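Local coordinates for protein transcriptional regulator (Thermus thermophilus, PDB 2H0A) that probably regulates transcription as a CcpA-type repressor of the LacI/GalR family, whose periplasmic-binding-protein-like core is likely to sense a small-molecule effector, at residues A[10-15]-A[217-222]; A[14-19]-A[231-236]; A[22-27]-A[240-245]; A[92-97]-A[258-263]. All blocks are in the same frame, centred on the assembly; numbering follows the deposited sequence.

Interaction 1: A[10-15]-A[217-222]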
loop_
_atom_site.group_PDB
_atom_site.type_symbol
_atom_site.label_atom_id
_atom_site.label_comp_id
_atom_site.label_asym_id
_atom_site.label_seq_id
_atom_site.Cartn_x
_atom_site.Cartn_y
_atom_site.Cartn_z
ATOM N N ALA A 10 -2.449 5.847 4.572
ATOM C CA ALA A 10 -3.276 5.054 5.478
ATOM C C ALA A 10 -2.385 3.981 6.105
ATOM O O ALA A 10 -2.588 2.785 5.912
ATOM C CB ALA A 10 -4.441 4.411 4.733
ATOM N N THR A 11 -1.384 4.442 6.849
ATOM C CA THR A 11 -0.433 3.580 7.540
ATOM C C THR A 11 -0.669 3.754 9.034
ATOM O O THR A 11 -1.438 4.621 9.439
ATOM C CB THR A 11 1.005 3.990 7.216
ATOM O OG1 THR A 11 1.145 5.406 7.392
ATOM C CG2 THR A 11 1.347 3.630 5.784
ATOM N N GLU A 12 -0.019 2.939 9.856
ATOM C CA GLU A 12 -0.201 3.043 11.300
ATOM C C GLU A 12 0.284 4.399 11.818
ATOM O O GLU A 12 -0.177 4.883 12.849
ATOM C CB GLU A 12 0.548 1.911 12.008
ATOM C CG GLU A 12 0.563 2.026 13.523
ATOM C CD GLU A 12 -0.792 1.765 14.156
ATOM O OE1 GLU A 12 -1.820 2.069 13.516
ATOM O OE2 GLU A 12 -0.828 1.269 15.305
ATOM N N PHE A 13 1.208 5.011 11.082
ATOM C CA PHE A 13 1.772 6.300 11.458
ATOM C C PHE A 13 0.713 7.384 11.417
ATOM O O PHE A 13 0.745 8.335 12.202
ATOM C CB PHE A 13 2.916 6.666 10.512
ATOM C CG PHE A 13 3.532 8.017 10.784
ATOM C CD1 PHE A 13 4.388 8.207 11.861
ATOM C CD2 PHE A 13 3.261 9.101 9.948
ATOM C CE1 PHE A 13 4.969 9.454 12.097
ATOM C CE2 PHE A 13 3.843 10.348 10.182
ATOM C CZ PHE A 13 4.695 10.521 11.257
ATOM N N TYR A 14 -0.228 7.249 10.494
ATOM C CA TYR A 14 -1.278 8.236 10.380
ATOM C C TYR A 14 -2.412 7.915 11.327
ATOM O O TYR A 14 -3.129 8.810 11.763
ATOM C CB TYR A 14 -1.745 8.330 8.930
ATOM C CG TYR A 14 -0.624 8.816 8.051
ATOM C CD1 TYR A 14 -0.215 10.150 8.090
ATOM C CD2 TYR A 14 0.133 7.918 7.301
ATOM C CE1 TYR A 14 0.927 10.574 7.420
ATOM C CE2 TYR A 14 1.278 8.328 6.626
ATOM C CZ TYR A 14 1.674 9.658 6.694
ATOM O OH TYR A 14 2.839 10.049 6.070
ATOM N N ARG A 15 -2.573 6.645 11.675
ATOM C CA ARG A 15 -3.639 6.310 12.603
ATOM C C ARG A 15 -3.274 6.959 13.927
ATOM O O ARG A 15 -4.089 7.657 14.530
ATOM C CB ARG A 15 -3.776 4.797 12.799
ATOM C CG ARG A 15 -4.959 4.431 13.690
ATOM C CD ARG A 15 -4.925 2.993 14.192
ATOM N NE ARG A 15 -3.867 2.765 15.175
ATOM C CZ ARG A 15 -3.798 3.367 16.358
ATOM N NH1 ARG A 15 -4.724 4.241 16.725
ATOM N NH2 ARG A 15 -2.792 3.101 17.176
ATOM N N GLY A 217 8.446 3.073 16.667
ATOM C CA GLY A 217 7.811 2.686 17.911
ATOM C C GLY A 217 6.321 2.372 17.935
ATOM O O GLY A 217 5.619 2.710 18.895
ATOM N N HIS A 218 5.811 1.801 16.849
ATOM C CA HIS A 218 4.396 1.465 16.763
ATOM C C HIS A 218 3.910 0.545 17.867
ATOM O O HIS A 218 4.677 -0.247 18.410
ATOM C CB HIS A 218 4.068 0.811 15.421
ATOM C CG HIS A 218 4.092 1.758 14.270
ATOM N ND1 HIS A 218 3.655 3.060 14.372
ATOM C CD2 HIS A 218 4.481 1.589 12.987
ATOM C CE1 HIS A 218 3.777 3.656 13.200
ATOM N NE2 HIS A 218 4.275 2.784 12.342
ATOM N N PRO A 219 2.620 0.639 18.215
ATOM C CA PRO A 219 2.048 -0.205 19.264
ATOM C C PRO A 219 2.304 -1.697 19.029
ATOM O O PRO A 219 2.642 -2.429 19.952
ATOM C CB PRO A 219 0.563 0.141 19.204
ATOM C CG PRO A 219 0.586 1.586 18.826
ATOM C CD PRO A 219 1.634 1.628 17.742
ATOM N N PHE A 220 2.155 -2.146 17.792
ATOM C CA PHE A 220 2.358 -3.553 17.510
ATOM C C PHE A 220 3.779 -4.025 17.779
ATOM O O PHE A 220 4.059 -5.221 17.764
ATOM C CB PHE A 220 1.946 -3.868 16.065
ATOM C CG PHE A 220 2.870 -3.316 15.010
ATOM C CD1 PHE A 220 4.151 -3.836 14.833
ATOM C CD2 PHE A 220 2.435 -2.316 14.146
ATOM C CE1 PHE A 220 4.976 -3.373 13.809
ATOM C CE2 PHE A 220 3.255 -1.846 13.118
ATOM C CZ PHE A 220 4.525 -2.377 12.952
ATOM N N ALA A 221 4.674 -3.084 18.048
ATOM C CA ALA A 221 6.075 -3.410 18.291
ATOM C C ALA A 221 6.354 -4.072 19.633
ATOM O O ALA A 221 7.325 -4.816 19.766
ATOM C CB ALA A 221 6.924 -2.158 18.155
ATOM N N GLU A 222 5.512 -3.808 20.625
ATOM C CA GLU A 222 5.713 -4.378 21.952
ATOM C C GLU A 222 5.434 -5.874 21.998
ATOM O O GLU A 222 6.248 -6.643 22.519
ATOM C CB GLU A 222 4.845 -3.645 22.975
ATOM C CG GLU A 222 5.078 -4.077 24.410
ATOM C CD GLU A 222 4.470 -3.111 25.406
ATOM O OE1 GLU A 222 3.283 -2.755 25.241
ATOM O OE2 GLU A 222 5.177 -2.710 26.356
HETATM O O HOH W 1 3.145 3.416 9.803
#
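E12 and H218 meet through a methylene and a ring face rather than through opposite charges. The CG of E12 stands 3.5 Å from the centroid of the H218 imidazole and 18° off the ring normal, a CH-pi contact displaced toward the rim. With CG anti to the backbone N (chi1 173°), the glutamate carries this methylene out to the ring. The two side chains slide past each other in opposite directions, and the carboxylate plane is turned 68° from the imidazole. E12 and P219 reach toward each other tip to tip, E12 OE2 lying 3.5 Å from P219 CD.

The pairing illustrates how a type I periplasmic-binding fold brings the start of the first helix up to a loop some two hundred residues later. Helix 12-25, with T11 at its N-cap, and the loop after strand 210-215 probably belong to the two different lobes. In LacI/GalR relatives the effector lies in the cleft between the two lobes.

Polar groups complete the arrangement. R15 takes the E12 carboxylate side-on, NE bonding OE1 at 2.7 Å and NH2 bonding OE2 at 3.3 Å, the latter oxygen being met from above the carboxylate plane. An alanine in place of E12 has no methylene to lay on the imidazole and would probably leave that ring face less well packed and R15 without this carboxylate. One water accepts from F13 N at 2.8 Å and lies 2.9 Å from H218 NE2, joining the first turn of the helix to the histidine. On the other ring nitrogen, ND1, the partner is NH1 of R16, while the backbone N of H218 bonds the D189 carboxylate.

Interaction 2: A[14-19]-A[231-236]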
loop_
_atom_site.group_PDB
_atom_site.type_symbol
_atom_site.label_atom_id
_atom_site.label_comp_id
_atom_site.label_asym_id
_atom_site.label_seq_id
_atom_site.Cartn_x
_atom_site.Cartn_y
_atom_site.Cartn_z
ATOM N N TYR A 14 -0.228 7.249 10.494
ATOM C CA TYR A 14 -1.278 8.236 10.380
ATOM C C TYR A 14 -2.412 7.915 11.327
ATOM O O TYR A 14 -3.129 8.810 11.763
ATOM C CB TYR A 14 -1.745 8.330 8.930
ATOM C CG TYR A 14 -0.624 8.816 8.051
ATOM C CD1 TYR A 14 -0.215 10.150 8.090
ATOM C CD2 TYR A 14 0.133 7.918 7.301
ATOM C CE1 TYR A 14 0.927 10.574 7.420
ATOM C CE2 TYR A 14 1.278 8.328 6.626
ATOM C CZ TYR A 14 1.674 9.658 6.694
ATOM O OH TYR A 14 2.839 10.049 6.070
ATOM N N ARG A 15 -2.573 6.645 11.675
ATOM C CA ARG A 15 -3.639 6.310 12.603
ATOM C C ARG A 15 -3.274 6.959 13.927
ATOM O O ARG A 15 -4.089 7.657 14.530
ATOM C CB ARG A 15 -3.776 4.797 12.799
ATOM C CG ARG A 15 -4.959 4.431 13.690
ATOM C CD ARG A 15 -4.925 2.993 14.192
ATOM N NE ARG A 15 -3.867 2.765 15.175
ATOM C CZ ARG A 15 -3.798 3.367 16.358
ATOM N NH1 ARG A 15 -4.724 4.241 16.725
ATOM N NH2 ARG A 15 -2.792 3.101 17.176
ATOM N N ARG A 16 -2.035 6.737 14.365
ATOM C CA ARG A 16 -1.544 7.293 15.627
ATOM C C ARG A 16 -1.523 8.812 15.616
ATOM O O ARG A 16 -1.770 9.445 16.638
ATOM C CB ARG A 16 -0.133 6.792 15.923
ATOM C CG ARG A 16 0.000 5.286 15.999
ATOM C CD ARG A 16 1.468 4.904 16.052
ATOM N NE ARG A 16 2.120 5.460 17.232
ATOM C CZ ARG A 16 3.435 5.509 17.415
ATOM N NH1 ARG A 16 4.255 5.030 16.489
ATOM N NH2 ARG A 16 3.925 6.043 18.523
ATOM N N LEU A 17 -1.222 9.385 14.456
ATOM C CA LEU A 17 -1.144 10.831 14.295
ATOM C C LEU A 17 -2.501 11.468 14.537
ATOM O O LEU A 17 -2.610 12.466 15.244
ATOM C CB LEU A 17 -0.658 11.172 12.887
ATOM C CG LEU A 17 0.041 12.522 12.722
ATOM C CD1 LEU A 17 1.350 12.503 13.505
ATOM C CD2 LEU A 17 0.320 12.792 11.257
ATOM N N VAL A 18 -3.536 10.872 13.955
ATOM C CA VAL A 18 -4.901 11.368 14.082
ATOM C C VAL A 18 -5.486 11.087 15.455
ATOM O O VAL A 18 -6.300 11.857 15.960
ATOM C CB VAL A 18 -5.808 10.739 13.021
ATOM C CG1 VAL A 18 -7.252 11.100 13.304
ATOM C CG2 VAL A 18 -5.401 11.216 11.636
ATOM N N GLU A 19 -5.094 9.974 16.062
ATOM C CA GLU A 19 -5.586 9.668 17.393
ATOM C C GLU A 19 -5.088 10.803 18.270
ATOM O O GLU A 19 -5.793 11.266 19.169
ATOM C CB GLU A 19 -5.017 8.344 17.899
ATOM C CG GLU A 19 -5.524 7.944 19.283
ATOM C CD GLU A 19 -4.993 6.589 19.737
ATOM O OE1 GLU A 19 -5.229 5.589 19.024
ATOM O OE2 GLU A 19 -4.342 6.520 20.808
ATOM N N GLN A 231 8.985 6.913 17.917
ATOM C CA GLN A 231 8.531 8.263 17.612
ATOM C C GLN A 231 7.272 8.538 18.438
ATOM O O GLN A 231 6.430 7.662 18.587
ATOM C CB GLN A 231 8.133 8.401 16.152
ATOM C CG GLN A 231 9.216 8.249 15.126
ATOM C CD GLN A 231 8.716 8.674 13.753
ATOM O OE1 GLN A 231 8.487 9.861 13.506
ATOM N NE2 GLN A 231 8.523 7.706 12.862
ATOM N N PRO A 232 7.139 9.759 18.992
ATOM C CA PRO A 232 5.965 10.140 19.797
ATOM C C PRO A 232 4.916 10.718 18.858
ATOM O O PRO A 232 4.552 11.889 18.959
ATOM C CB PRO A 232 6.534 11.193 20.735
ATOM C CG PRO A 232 7.551 11.895 19.836
ATOM C CD PRO A 232 8.225 10.755 19.126
ATOM N N VAL A 233 4.443 9.880 17.942
ATOM C CA VAL A 233 3.479 10.276 16.913
ATOM C C VAL A 233 2.165 10.888 17.395
ATOM O O VAL A 233 1.690 11.863 16.822
ATOM C CB VAL A 233 3.187 9.085 15.972
ATOM C CG1 VAL A 233 2.396 9.546 14.773
ATOM C CG2 VAL A 233 4.494 8.456 15.520
ATOM N N GLU A 234 1.574 10.329 18.440
ATOM C CA GLU A 234 0.333 10.882 18.964
ATOM C C GLU A 234 0.605 12.279 19.507
ATOM O O GLU A 234 -0.103 13.233 19.171
ATOM C CB GLU A 234 -0.237 9.988 20.070
ATOM C CG GLU A 234 -0.518 8.565 19.622
ATOM C CD GLU A 234 0.712 7.676 19.672
ATOM O OE1 GLU A 234 1.814 8.154 19.324
ATOM O OE2 GLU A 234 0.578 6.490 20.049
ATOM N N ALA A 235 1.643 12.394 20.333
ATOM C CA ALA A 235 2.024 13.682 20.924
ATOM C C ALA A 235 2.309 14.705 19.824
ATOM O O ALA A 235 2.052 15.903 19.989
ATOM C CB ALA A 235 3.255 13.505 21.820
ATOM N N MET A 236 2.849 14.223 18.702
ATOM C CA MET A 236 3.151 15.089 17.566
ATOM C C MET A 236 1.843 15.604 16.966
ATOM O O MET A 236 1.751 16.763 16.578
ATOM C CB MET A 236 3.960 14.323 16.507
ATOM C CG MET A 236 5.402 14.003 16.917
ATOM S SD MET A 236 6.321 13.027 15.696
ATOM C CE MET A 236 6.318 14.180 14.372
#
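NH2 of R16 serves two acceptors on the other segment, the carbonyl O of Q231 at 3.0 Å and OE1 of E234 at 3.1 Å. Its approach to Q231 O runs nearly along the C=O axis, at 164°, whereas E234 OE1, which forms the salt bridge, is met on its syn side. A weak bond of 3.4 Å from R16 NE to E234 OE2 adds a second link to the same carboxylate, which is turned 81° from the guanidinium. R16 has CG anti to the carbonyl carbon (chi1 -58°), and its chain bends at chi3, the torsion that places NE. The remaining nitrogen, NH1, bonds the backbone O of D216, besides its histidine partner, so the buried cation has acceptors on several parts of the chain.

Carbon packs on the guanidinium from one side: CG2 of V233 lies over one face, offset toward the rim, 3.6 Å from R16 NH1. The other methyl of V233, CG1, meets L17 CD1 at 3.4 Å, these two side chains crossing at about a right angle. Backbone is close as well, the CA of E234 directing a CA-H...O contact to R16 O. A leucine in place of R16 would probably leave the E234 carboxylate and the Q231 carbonyl without their charged partner in a buried setting.

Helix 233-248 begins just here, with P232 at its N-cap and at the centre of an inverse gamma turn. Its first turn rests on helix 12-25, and L17 CA and E234 CA are only 4.9 Å apart. Such packing of a late helix against the first is characteristic of type I periplasmic-binding folds, in which the chain returns to its starting lobe.

Interaction 3: A[22-27]-A[240-245]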
loop_
_atom_site.group_PDB
_atom_site.type_symbol
_atom_site.label_atom_id
_atom_site.label_comp_id
_atom_site.label_asym_id
_atom_site.label_seq_id
_atom_site.Cartn_x
_atom_site.Cartn_y
_atom_site.Cartn_z
ATOM N N GLU A 22 -7.317 13.928 17.344
ATOM C CA GLU A 22 -8.681 13.756 17.836
ATOM C C GLU A 22 -8.707 13.941 19.340
ATOM O O GLU A 22 -9.519 14.690 19.874
ATOM C CB GLU A 22 -9.207 12.362 17.500
ATOM C CG GLU A 22 -9.313 12.081 16.010
ATOM C CD GLU A 22 -10.076 10.797 15.711
ATOM O OE1 GLU A 22 -9.717 9.738 16.275
ATOM O OE2 GLU A 22 -11.035 10.845 14.908
ATOM N N GLY A 23 -7.812 13.238 20.020
ATOM C CA GLY A 23 -7.742 13.349 21.462
ATOM C C GLY A 23 -7.794 14.798 21.886
ATOM O O GLY A 23 -8.512 15.151 22.824
ATOM N N VAL A 24 -7.043 15.643 21.188
ATOM C CA VAL A 24 -7.011 17.058 21.514
ATOM C C VAL A 24 -8.241 17.809 21.024
ATOM O O VAL A 24 -9.057 18.245 21.829
ATOM C CB VAL A 24 -5.736 17.726 20.945
ATOM C CG1 VAL A 24 -5.781 19.232 21.144
ATOM C CG2 VAL A 24 -4.520 17.160 21.638
ATOM N N LEU A 25 -8.394 17.923 19.709
ATOM C CA LEU A 25 -9.511 18.659 19.127
ATOM C C LEU A 25 -10.905 18.366 19.674
ATOM O O LEU A 25 -11.689 19.293 19.870
ATOM C CB LEU A 25 -9.505 18.484 17.611
ATOM C CG LEU A 25 -8.350 19.192 16.909
ATOM C CD1 LEU A 25 -8.469 18.962 15.412
ATOM C CD2 LEU A 25 -8.374 20.685 17.229
ATOM N N LEU A 26 -11.214 17.095 19.927
ATOM C CA LEU A 26 -12.532 16.736 20.442
ATOM C C LEU A 26 -12.741 17.158 21.890
ATOM O O LEU A 26 -13.860 17.157 22.386
ATOM C CB LEU A 26 -12.786 15.233 20.307
ATOM C CG LEU A 26 -12.686 14.618 18.903
ATOM C CD1 LEU A 26 -13.065 13.146 18.995
ATOM C CD2 LEU A 26 -13.591 15.338 17.906
ATOM N N GLU A 27 -11.666 17.509 22.578
ATOM C CA GLU A 27 -11.774 17.965 23.957
ATOM C C GLU A 27 -12.253 19.417 23.945
ATOM O O GLU A 27 -12.894 19.882 24.883
ATOM C CB GLU A 27 -10.408 17.878 24.648
ATOM C CG GLU A 27 -10.362 18.535 26.021
ATOM C CD GLU A 27 -10.669 17.570 27.143
ATOM O OE1 GLU A 27 -9.838 16.667 27.382
ATOM O OE2 GLU A 27 -11.735 17.709 27.783
ATOM N N ALA A 240 0.320 19.349 17.203
ATOM C CA ALA A 240 -0.125 19.959 15.955
ATOM C C ALA A 240 -1.528 20.539 16.142
ATOM O O ALA A 240 -1.840 21.620 15.648
ATOM C CB ALA A 240 -0.143 18.921 14.862
ATOM N N ALA A 241 -2.373 19.808 16.859
ATOM C CA ALA A 241 -3.729 20.262 17.112
ATOM C C ALA A 241 -3.741 21.526 17.985
ATOM O O ALA A 241 -4.400 22.512 17.646
ATOM C CB ALA A 241 -4.536 19.147 17.782
ATOM N N GLN A 242 -3.006 21.498 19.097
ATOM C CA GLN A 242 -2.949 22.636 20.013
ATOM C C GLN A 242 -2.530 23.928 19.333
ATOM O O GLN A 242 -3.150 24.965 19.538
ATOM C CB GLN A 242 -1.995 22.347 21.174
ATOM C CG GLN A 242 -1.840 23.517 22.153
ATOM C CD GLN A 242 -3.109 23.838 22.950
ATOM O OE1 GLN A 242 -3.274 24.961 23.438
ATOM N NE2 GLN A 242 -3.995 22.853 23.099
ATOM N N LEU A 243 -1.473 23.867 18.531
ATOM C CA LEU A 243 -0.990 25.045 17.819
ATOM C C LEU A 243 -2.106 25.584 16.955
ATOM O O LEU A 243 -2.344 26.789 16.920
ATOM C CB LEU A 243 0.207 24.698 16.925
ATOM C CG LEU A 243 1.543 24.339 17.581
ATOM C CD1 LEU A 243 2.462 23.725 16.552
ATOM C CD2 LEU A 243 2.173 25.576 18.185
ATOM N N LEU A 244 -2.792 24.678 16.263
ATOM C CA LEU A 244 -3.895 25.045 15.383
ATOM C C LEU A 244 -4.960 25.817 16.148
ATOM O O LEU A 244 -5.420 26.863 15.689
ATOM C CB LEU A 244 -4.515 23.793 14.765
ATOM C CG LEU A 244 -5.581 24.042 13.700
ATOM C CD1 LEU A 244 -4.959 24.736 12.506
ATOM C CD2 LEU A 244 -6.198 22.726 13.288
ATOM N N LEU A 245 -5.348 25.284 17.305
ATOM C CA LEU A 245 -6.347 25.901 18.172
ATOM C C LEU A 245 -5.924 27.303 18.539
ATOM O O LEU A 245 -6.694 28.257 18.405
ATOM C CB LEU A 245 -6.507 25.112 19.464
ATOM C CG LEU A 245 -7.454 23.918 19.503
ATOM C CD1 LEU A 245 -7.421 23.322 20.902
ATOM C CD2 LEU A 245 -8.873 24.365 19.145
#
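Two neighbouring helices of a three-layer alpha/beta lobe, 12-25 and 233-248, pack here through V24 and L25 on one and A241 and L245 on the other. The parallel strands of the lobe lie beneath: L25 also rests on S3 of strand 2-6 and on L32 of strand 31-34, and L244 on S3 and on V82 of strand 81-84. The contact therefore joins helix to helix directly above the sheet.

A241 supplies the small surface at the centre. The CB of A241, the whole of its side chain, is touched by V24 CG1 at 3.6 Å and by L25 CG at 3.9 Å, so two consecutive residues of the first helix bear on a single methyl. A side chain this short permits a close approach, and the L25 CA and A241 CA are 6.3 Å apart. V24 holds CG1 anti to the backbone N (chi1 173°), the branch that faces the second helix; the same methyl also comes within 4.1 Å of Q242 N.

One turn further along helix 233-248, L245 widens the contact. L25 and L245 slide past each other in opposite directions, with L25 CD2 4.1 Å from L245 CG. CD1 of L245 lies 4.4 Å from V24 CG1, a looser touch, and the L245 side chain also meets Q28 and Y30.

The meeting side chains are almost all branched or methyl hydrocarbon, and neither a hydrogen bond nor a salt bridge links the two segments. Their fit thus rests on shape and on the burial of apolar surface, without the directional demand that a polar pair would impose.

Interaction 4: A[92-97]-A[258-263]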
loop_
_atom_site.group_PDB
_atom_site.type_symbol
_atom_site.label_atom_id
_atom_site.label_comp_id
_atom_site.label_asym_id
_atom_site.label_seq_id
_atom_site.Cartn_x
_atom_site.Cartn_y
_atom_site.Cartn_z
ATOM N N ASP A 92 3.243 27.025 11.040
ATOM C CA ASP A 92 3.612 26.411 12.309
ATOM C C ASP A 92 3.891 24.954 11.954
ATOM O O ASP A 92 3.090 24.307 11.272
ATOM C CB ASP A 92 2.468 26.480 13.319
ATOM C CG ASP A 92 2.197 27.889 13.804
ATOM O OD1 ASP A 92 3.123 28.726 13.753
ATOM O OD2 ASP A 92 1.063 28.155 14.256
ATOM N N SER A 93 5.021 24.434 12.413
ATOM C CA SER A 93 5.382 23.073 12.084
ATOM C C SER A 93 5.884 22.250 13.251
ATOM O O SER A 93 6.753 22.685 14.009
ATOM C CB SER A 93 6.465 23.082 11.009
ATOM O OG SER A 93 6.158 23.999 9.974
ATOM N N VAL A 94 5.331 21.055 13.397
ATOM C CA VAL A 94 5.790 20.143 14.425
ATOM C C VAL A 94 6.515 19.078 13.596
ATOM O O VAL A 94 6.094 18.751 12.486
ATOM C CB VAL A 94 4.603 19.560 15.252
ATOM C CG1 VAL A 94 3.319 20.210 14.822
ATOM C CG2 VAL A 94 4.539 18.043 15.136
ATOM N N TYR A 95 7.631 18.572 14.101
ATOM C CA TYR A 95 8.394 17.572 13.361
ATOM C C TYR A 95 9.338 16.835 14.289
ATOM O O TYR A 95 9.566 17.262 15.416
ATOM C CB TYR A 95 9.208 18.234 12.249
ATOM C CG TYR A 95 10.198 19.242 12.771
ATOM C CD1 TYR A 95 9.780 20.522 13.155
ATOM C CD2 TYR A 95 11.541 18.906 12.938
ATOM C CE1 TYR A 95 10.677 21.436 13.694
ATOM C CE2 TYR A 95 12.445 19.815 13.483
ATOM C CZ TYR A 95 12.007 21.080 13.861
ATOM O OH TYR A 95 12.884 21.976 14.428
ATOM N N LEU A 96 9.891 15.732 13.794
ATOM C CA LEU A 96 10.813 14.912 14.564
ATOM C C LEU A 96 12.243 15.051 14.072
ATOM O O LEU A 96 12.476 15.286 12.891
ATOM C CB LEU A 96 10.417 13.442 14.459
ATOM C CG LEU A 96 11.172 12.535 15.429
ATOM C CD1 LEU A 96 10.305 12.332 16.651
ATOM C CD2 LEU A 96 11.499 11.208 14.790
ATOM N N ASP A 97 13.198 14.899 14.981
ATOM C CA ASP A 97 14.610 14.959 14.613
ATOM C C ASP A 97 14.984 13.548 14.147
ATOM O O ASP A 97 15.509 12.746 14.923
ATOM C CB ASP A 97 15.471 15.339 15.821
ATOM C CG ASP A 97 16.917 15.624 15.443
ATOM O OD1 ASP A 97 17.504 14.864 14.645
ATOM O OD2 ASP A 97 17.476 16.610 15.956
ATOM N N VAL A 258 8.064 23.310 16.419
ATOM C CA VAL A 258 8.220 22.396 17.554
ATOM C C VAL A 258 8.861 21.084 17.100
ATOM O O VAL A 258 8.337 20.385 16.233
ATOM C CB VAL A 258 6.864 22.096 18.247
ATOM C CG1 VAL A 258 7.035 20.990 19.276
ATOM C CG2 VAL A 258 6.353 23.346 18.943
ATOM N N ARG A 259 9.999 20.766 17.706
ATOM C CA ARG A 259 10.769 19.578 17.375
ATOM C C ARG A 259 10.731 18.492 18.449
ATOM O O ARG A 259 11.004 18.742 19.628
ATOM C CB ARG A 259 12.215 20.003 17.089
ATOM C CG ARG A 259 13.274 18.930 17.200
ATOM C CD ARG A 259 14.657 19.559 17.013
ATOM N NE ARG A 259 15.743 18.628 17.305
ATOM C CZ ARG A 259 16.097 18.239 18.527
ATOM N NH1 ARG A 259 15.462 18.710 19.596
ATOM N NH2 ARG A 259 17.070 17.348 18.676
ATOM N N PHE A 260 10.384 17.280 18.029
ATOM C CA PHE A 260 10.318 16.147 18.936
ATOM C C PHE A 260 11.566 15.286 18.771
ATOM O O PHE A 260 12.271 15.403 17.773
ATOM C CB PHE A 260 9.057 15.318 18.653
ATOM C CG PHE A 260 7.791 15.936 19.182
ATOM C CD1 PHE A 260 7.284 17.108 18.629
ATOM C CD2 PHE A 260 7.106 15.346 20.244
ATOM C CE1 PHE A 260 6.111 17.684 19.123
ATOM C CE2 PHE A 260 5.928 15.916 20.748
ATOM C CZ PHE A 260 5.432 17.083 20.187
ATOM N N GLU A 261 11.849 14.435 19.753
ATOM C CA GLU A 261 13.018 13.561 19.680
ATOM C C GLU A 261 12.615 12.108 19.845
ATOM O O GLU A 261 11.784 11.777 20.680
ATOM C CB GLU A 261 14.054 13.895 20.767
ATOM C CG GLU A 261 14.613 15.312 20.739
ATOM C CD GLU A 261 15.783 15.503 21.709
ATOM O OE1 GLU A 261 15.716 14.980 22.847
ATOM O OE2 GLU A 261 16.766 16.186 21.338
ATOM N N PRO A 262 13.205 11.219 19.040
ATOM C CA PRO A 262 12.909 9.791 19.106
ATOM C C PRO A 262 13.746 9.169 20.220
ATOM O O PRO A 262 14.737 9.752 20.654
ATOM C CB PRO A 262 13.313 9.306 17.725
ATOM C CG PRO A 262 14.515 10.150 17.444
ATOM C CD PRO A 262 14.079 11.523 17.894
ATOM N N VAL A 263 13.358 7.992 20.685
ATOM C CA VAL A 263 14.102 7.354 21.757
ATOM C C VAL A 263 14.207 5.858 21.523
ATOM O O VAL A 263 13.268 5.227 21.039
ATOM C CB VAL A 263 13.420 7.616 23.131
ATOM C CG1 VAL A 263 12.037 6.981 23.151
ATOM C CG2 VAL A 263 14.275 7.071 24.262
#
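The Y95 ring carries R259 over one face, the R259 CA standing toward the rim, while S93 O lies in plane at its edge. A chi1 of 60° sets the Y95 CG between the backbone N and the carbonyl carbon; the ring end comes nearer the other strand, Y95 OH lying 3.4 Å from R259 CB. The guanidinium of R259, turned 70° from that ring, receives D97 OD2 at its edge: NE at 3.0 Å and NH2 at 2.8 Å both bond this one oxygen. NH2 also bonds E261 OE2 at 2.9 Å, so a single cation lies between two carboxylates. The F260 ring has Y95 O near its plane at the edge.

Backbone bonds tie the strands in parallel register, from V258 N to S93 O (2.8 Å) through to D97 N to F260 O (3.0 Å). On the face of V94, L96 and F260 the contacts are apolar, L96 CD1 touching F260 CB at 3.8 Å.

That apolar face lies under helix 233-248, where F260 meets A235 and M236 and V94 meets A240. Strand 92-96 has strand 81-84 on its other side, and D97 OD1 bonds L100 N as helix 99-109 begins.

Interactions 1, 2 and 3 read as successive stations along helix 12-25, and their chemistry changes along it. At its start interaction 1 is a surface contact of water, charge and imidazole; interaction 2, its centre about 8 Å from that of interaction 1, is buried yet still built round a cation; interaction 3, its centre about 20 Å from that of interaction 1, is buried and apolar. Interactions 2 and 3 hold the same two helices, 12-25 and 233-248. Interaction 4 is of another kind, a partly buried strand pairing ruled by backbone bonds. Its apolar face touches both helix contacts, P232 and M236 of interaction 2 and A240 and L243 of interaction 3, but not interaction 1.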